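Local coordinates for flagellar hook-associated protein 2 (Bdellovibrio bacteriovorus, PDB 6KTY) that probably caps the distal end of the growing flagellar filament, helping flagellin monomers polymerise there and preventing their escape without assembly, at residues A[37-42]-A[152-157]; A[31-36]-A[171-176]. One frame throughout, in Å; residues are numbered along the deposited sequence.

How the contacts relate
This chain is an internal piece of the cap protein. After the short strands 12-13 and 19-21 near the N terminus, the chain lays down strand 32-39, which serves both contacts: 31-36 in contact 2, 37-42 in contact 1. The chain then leaves to build the four-stranded antiparallel sheet (45-48, 98-104, 113-119, 144-148) and helix 84-94, and returns at 152-157, where contact 1 closes that excursion. It continues through strand 160-164 to 171-176, and contact 2 closes a wider loop that encloses the first. Contact 1 pairs neighbouring strands of the five-stranded sheet; contact 2 packs a loop against the same sheet. They meet directly, with K156 N probably hydrogen-bonded to E36 O at 2.8 Å.

Contact 1 (A[37-42]-A[152-157]); sequences VVQLAQ and NAKVKV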
loop_
_atom_site.group_PDB
_atom_site.type_symbol
_atom_site.label_atom_id
_atom_site.label_comp_id
_atom_site.label_asym_id
_atom_site.label_seq_id
_atom_site.Cartn_x
_atom_site.Cartn_y
_atom_site.Cartn_z
ATOM N N VAL A 37 9.276 -7.550 0.682
ATOM C CA VAL A 37 8.989 -8.142 1.997
ATOM C C VAL A 37 7.552 -8.671 1.997
ATOM O O VAL A 37 6.589 -7.883 2.050
ATOM C CB VAL A 37 9.166 -7.143 3.118
ATOM C CG1 VAL A 37 8.984 -7.886 4.487
ATOM C CG2 VAL A 37 10.487 -6.460 2.994
ATOM N N VAL A 38 7.405 -9.994 1.881
ATOM C CA VAL A 38 6.088 -10.628 1.804
ATOM C C VAL A 38 5.474 -10.722 3.214
ATOM O O VAL A 38 4.344 -10.343 3.408
ATOM C CB VAL A 38 6.135 -12.011 1.095
ATOM C CG1 VAL A 38 4.759 -12.636 1.052
ATOM C CG2 VAL A 38 6.647 -11.825 -0.370
ATOM N N GLN A 39 6.248 -11.172 4.189
ATOM C CA GLN A 39 5.753 -11.291 5.566
ATOM C C GLN A 39 6.915 -11.038 6.498
ATOM O O GLN A 39 8.032 -11.510 6.225
ATOM C CB GLN A 39 5.228 -12.719 5.697
ATOM C CG GLN A 39 4.874 -13.199 7.056
ATOM C CD GLN A 39 4.578 -14.688 7.002
ATOM O OE1 GLN A 39 3.541 -15.094 6.487
ATOM N NE2 GLN A 39 5.503 -15.509 7.524
ATOM N N LEU A 40 6.692 -10.303 7.581
ATOM C CA LEU A 40 7.730 -10.161 8.574
ATOM C C LEU A 40 7.915 -11.500 9.293
ATOM O O LEU A 40 7.011 -12.327 9.339
ATOM C CB LEU A 40 7.387 -9.077 9.587
ATOM C CG LEU A 40 7.309 -7.650 9.047
ATOM C CD1 LEU A 40 6.794 -6.767 10.175
ATOM C CD2 LEU A 40 8.654 -7.099 8.527
ATOM N N ALA A 41 9.094 -11.716 9.844
ATOM C CA ALA A 41 9.272 -12.834 10.774
ATOM C C ALA A 41 8.368 -12.621 12.014
ATOM O O ALA A 41 8.191 -11.491 12.442
ATOM C CB ALA A 41 10.726 -12.944 11.176
ATOM N N GLN A 42 7.797 -13.706 12.545
ATOM C CA GLN A 42 6.779 -13.633 13.599
ATOM C C GLN A 42 7.302 -14.318 14.865
ATOM O O GLN A 42 7.891 -15.413 14.782
ATOM C CB GLN A 42 5.488 -14.328 13.173
ATOM C CG GLN A 42 4.939 -13.938 11.842
ATOM C CD GLN A 42 4.212 -12.604 11.886
ATOM O OE1 GLN A 42 3.273 -12.434 12.644
ATOM N NE2 GLN A 42 4.645 -11.667 11.076
ATOM N N ASN A 152 9.189 -17.689 10.088
ATOM C CA ASN A 152 10.189 -17.022 9.307
ATOM C C ASN A 152 9.575 -15.820 8.558
ATOM O O ASN A 152 8.382 -15.806 8.217
ATOM C CB ASN A 152 10.807 -18.020 8.285
ATOM C CG ASN A 152 11.560 -19.161 8.939
ATOM O OD1 ASN A 152 12.068 -19.044 10.068
ATOM N ND2 ASN A 152 11.663 -20.273 8.218
ATOM N N ALA A 153 10.414 -14.812 8.309
ATOM C CA ALA A 153 10.145 -13.829 7.266
ATOM C C ALA A 153 10.111 -14.501 5.907
ATOM O O ALA A 153 10.788 -15.522 5.651
ATOM C CB ALA A 153 11.164 -12.734 7.262
ATOM N N LYS A 154 9.282 -13.948 5.032
ATOM C CA LYS A 154 9.251 -14.373 3.649
ATOM C C LYS A 154 9.599 -13.148 2.846
ATOM O O LYS A 154 8.949 -12.102 2.989
ATOM C CB LYS A 154 7.878 -14.903 3.246
ATOM C CG LYS A 154 7.472 -16.206 3.938
ATOM C CD LYS A 154 6.055 -16.591 3.589
ATOM C CE LYS A 154 5.668 -17.944 4.171
ATOM N NZ LYS A 154 4.196 -18.192 3.892
ATOM N N VAL A 155 10.655 -13.256 2.052
ATOM C CA VAL A 155 11.065 -12.196 1.182
ATOM C C VAL A 155 11.369 -12.713 -0.201
ATOM O O VAL A 155 11.814 -13.841 -0.364
ATOM C CB VAL A 155 12.291 -11.477 1.736
ATOM C CG1 VAL A 155 11.991 -11.060 3.196
ATOM C CG2 VAL A 155 13.509 -12.362 1.663
ATOM N N LYS A 156 11.175 -11.877 -1.194
ATOM C CA LYS A 156 11.566 -12.240 -2.530
ATOM C C LYS A 156 12.792 -11.456 -2.959
ATOM O O LYS A 156 12.832 -10.226 -2.843
ATOM C CB LYS A 156 10.431 -12.016 -3.515
ATOM C CG LYS A 156 9.183 -12.885 -3.253
ATOM C CD LYS A 156 8.131 -12.661 -4.359
ATOM C CE LYS A 156 6.970 -13.681 -4.211
ATOM N NZ LYS A 156 5.834 -13.452 -5.138
ATOM N N VAL A 157 13.770 -12.180 -3.486
ATOM C CA VAL A 157 14.966 -11.569 -4.025
ATOM C C VAL A 157 14.986 -11.918 -5.515
ATOM O O VAL A 157 14.895 -13.089 -5.896
ATOM C CB VAL A 157 16.230 -12.001 -3.261
ATOM C CG1 VAL A 157 16.402 -13.515 -3.271
ATOM C CG2 VAL A 157 17.457 -11.272 -3.804
#
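V38 and Q39 both turn their backbone N-H to the carbonyl of K154, a classic beta bulge where strand 32-39 runs antiparallel to strand 153-157 in the five-stranded sheet. K154 O therefore accepts twice: from V38 N at 2.8 Å, in a bent bond (134°), and from Q39 N at 3.1 Å, straighter (163°) and on a lone pair. The return bond, K154 N to Q39 O at 3.0 Å, completes the pair, and A153 CA adds a CA-H...O contact to Q39 O at 3.3 Å.

The Q39 side chain makes its own bond. CG stands anti to the backbone N (chi1 170°); at the end of the extended chain NE2 gives a bent hydrogen bond to N152 O at 3.0 Å, almost in line with the carbonyl; Q151 OE1 takes a weak second bond. K154 crosses this amide with its methylene groups, CD lying 4.1 Å from Q39 OE1. The buried N152 amide is satisfied by N124 N and E163, and A41 N by the side chain of N167. Q42 NE2 bonds to L40 O and to E188 of the second subunit. Beyond the bulge, A41 CB meets A153 CB at 3.9 Å.

Contact 2 (A[31-36]-A[171-176]); sequences GDYAIE and DLVPGV
Y33 and V173 make the nearest backbone approach, CA to CA 7.0 Å, with the 32-36 part of strand 32-39 facing an irregular segment whose V173-V176 portion is a type II beta turn closed by V176 N to V173 O. G175 occupies the third position of that turn with a positive phi of 95°, where a side chain would be jammed against the preceding carbonyl oxygen.

Across this gap the side chains do the joining. Y33 and I35 both start toward the loop from the same side of the strand, and the Y33 ring forms the main platform. Over one of its faces sits V173: CG1 makes a CH-pi contact 4.1 Å from the centroid of the Y33 ring, displaced toward the CD2-CE2 side, while CG2 lies 3.9 Å from Y33 CG. V173 CG1 is anti to its backbone N (chi1 175°), which sets both methyls against the ring. Farther out, P174 CD comes in obliquely to the phenol end, 3.7 Å from Y33 OH. L172 O lies 4.0 Å from Y33 CD1, and this carbonyl accepts a hydrogen bond from Q101 NE2 of the third subunit.

At the other end, I35 CD1 meets L172 CD1 at 4.3 Å. L172 goes on to touch V155, I162 and L164, carrying the loop over the neighbouring strands 153-157 and 160-164. With no hydrogen bond between them, 31-36 and 171-176 meet by apolar and CH-pi packing alone, while the polar L172 carbonyl is engaged by another subunit.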
loop_
_atom_site.group_PDB
_atom_site.type_symbol
_atom_site.label_atom_id
_atom_site.label_comp_id
_atom_site.label_asym_id
_atom_site.label_seq_id
_atom_site.Cartn_x
_atom_site.Cartn_y
_atom_site.Cartn_z
ATOM N N GLY A 31 25.221 -2.597 -7.191
ATOM C CA GLY A 31 24.255 -3.249 -8.064
ATOM C C GLY A 31 22.824 -2.760 -7.934
ATOM O O GLY A 31 22.559 -1.722 -7.328
ATOM N N ASP A 32 21.927 -3.534 -8.543
ATOM C CA ASP A 32 20.499 -3.263 -8.660
ATOM C C ASP A 32 19.861 -4.452 -7.980
ATOM O O ASP A 32 20.014 -5.593 -8.442
ATOM C CB ASP A 32 20.101 -3.209 -10.155
ATOM C CG ASP A 32 18.576 -3.033 -10.400
ATOM O OD1 ASP A 32 17.773 -2.717 -9.473
ATOM O OD2 ASP A 32 18.181 -3.204 -11.581
ATOM N N TYR A 33 19.170 -4.195 -6.873
ATOM C CA TYR A 33 18.652 -5.266 -6.036
ATOM C C TYR A 33 17.130 -5.131 -5.906
ATOM O O TYR A 33 16.623 -4.053 -5.651
ATOM C CB TYR A 33 19.351 -5.224 -4.672
ATOM C CG TYR A 33 20.845 -5.543 -4.759
ATOM C CD1 TYR A 33 21.270 -6.852 -4.884
ATOM C CD2 TYR A 33 21.823 -4.535 -4.718
ATOM C CE1 TYR A 33 22.620 -7.172 -4.977
ATOM C CE2 TYR A 33 23.201 -4.851 -4.817
ATOM C CZ TYR A 33 23.576 -6.182 -4.939
ATOM O OH TYR A 33 24.889 -6.583 -5.011
ATOM N N ALA A 34 16.413 -6.220 -6.151
ATOM C CA ALA A 34 14.950 -6.194 -6.138
ATOM C C ALA A 34 14.481 -7.029 -4.960
ATOM O O ALA A 34 14.669 -8.256 -4.964
ATOM C CB ALA A 34 14.412 -6.750 -7.415
ATOM N N ILE A 35 13.889 -6.363 -3.959
ATOM C CA ILE A 35 13.464 -7.027 -2.724
ATOM C C ILE A 35 12.034 -6.680 -2.417
ATOM O O ILE A 35 11.659 -5.500 -2.435
ATOM C CB ILE A 35 14.311 -6.610 -1.495
ATOM C CG1 ILE A 35 15.774 -6.958 -1.691
ATOM C CG2 ILE A 35 13.847 -7.341 -0.235
ATOM C CD1 ILE A 35 16.036 -8.418 -2.039
ATOM N N GLU A 36 11.270 -7.729 -2.131
ATOM C CA GLU A 36 9.906 -7.662 -1.681
ATOM C C GLU A 36 9.774 -8.302 -0.292
ATOM O O GLU A 36 10.106 -9.485 -0.116
ATOM C CB GLU A 36 9.037 -8.456 -2.645
ATOM C CG GLU A 36 7.568 -8.288 -2.385
ATOM C CD GLU A 36 6.704 -9.053 -3.355
ATOM O OE1 GLU A 36 7.151 -9.282 -4.487
ATOM O OE2 GLU A 36 5.552 -9.386 -3.005
ATOM N N ASP A 171 22.826 -11.138 3.927
ATOM C CA ASP A 171 23.074 -11.952 2.695
ATOM C C ASP A 171 22.415 -11.479 1.391
ATOM O O ASP A 171 22.897 -11.795 0.296
ATOM C CB ASP A 171 22.651 -13.407 2.900
ATOM C CG ASP A 171 23.446 -14.090 3.962
ATOM O OD1 ASP A 171 24.699 -14.099 3.892
ATOM O OD2 ASP A 171 22.806 -14.628 4.873
ATOM N N LEU A 172 21.308 -10.770 1.492
ATOM C CA LEU A 172 20.547 -10.388 0.290
ATOM C C LEU A 172 21.221 -9.330 -0.566
ATOM O O LEU A 172 21.168 -9.387 -1.797
ATOM C CB LEU A 172 19.159 -9.938 0.692
ATOM C CG LEU A 172 18.375 -11.121 1.233
ATOM C CD1 LEU A 172 16.931 -10.809 1.377
ATOM C CD2 LEU A 172 18.607 -12.304 0.257
ATOM N N VAL A 173 21.836 -8.358 0.097
ATOM C CA VAL A 173 22.581 -7.306 -0.561
ATOM C C VAL A 173 23.945 -7.409 0.078
ATOM O O VAL A 173 24.106 -7.024 1.235
ATOM C CB VAL A 173 21.952 -5.911 -0.329
ATOM C CG1 VAL A 173 22.837 -4.805 -0.948
ATOM C CG2 VAL A 173 20.544 -5.873 -0.911
ATOM N N PRO A 174 24.912 -8.007 -0.642
ATOM C CA PRO A 174 26.230 -8.241 -0.051
ATOM C C PRO A 174 26.903 -6.941 0.371
ATOM O O PRO A 174 26.992 -6.004 -0.434
ATOM C CB PRO A 174 27.015 -8.917 -1.192
ATOM C CG PRO A 174 25.971 -9.585 -2.010
ATOM C CD PRO A 174 24.798 -8.630 -1.979
ATOM N N GLY A 175 27.356 -6.884 1.622
ATOM C CA GLY A 175 28.039 -5.697 2.141
ATOM C C GLY A 175 27.111 -4.745 2.875
ATOM O O GLY A 175 27.552 -3.702 3.377
ATOM N N VAL A 176 25.825 -5.095 2.950
ATOM C CA VAL A 176 24.857 -4.279 3.646
ATOM C C VAL A 176 24.054 -5.114 4.641
ATOM O O VAL A 176 23.723 -6.283 4.378
ATOM C CB VAL A 176 23.924 -3.585 2.619
ATOM C CG1 VAL A 176 22.599 -3.136 3.254
ATOM C CG2 VAL A 176 24.653 -2.410 1.975
#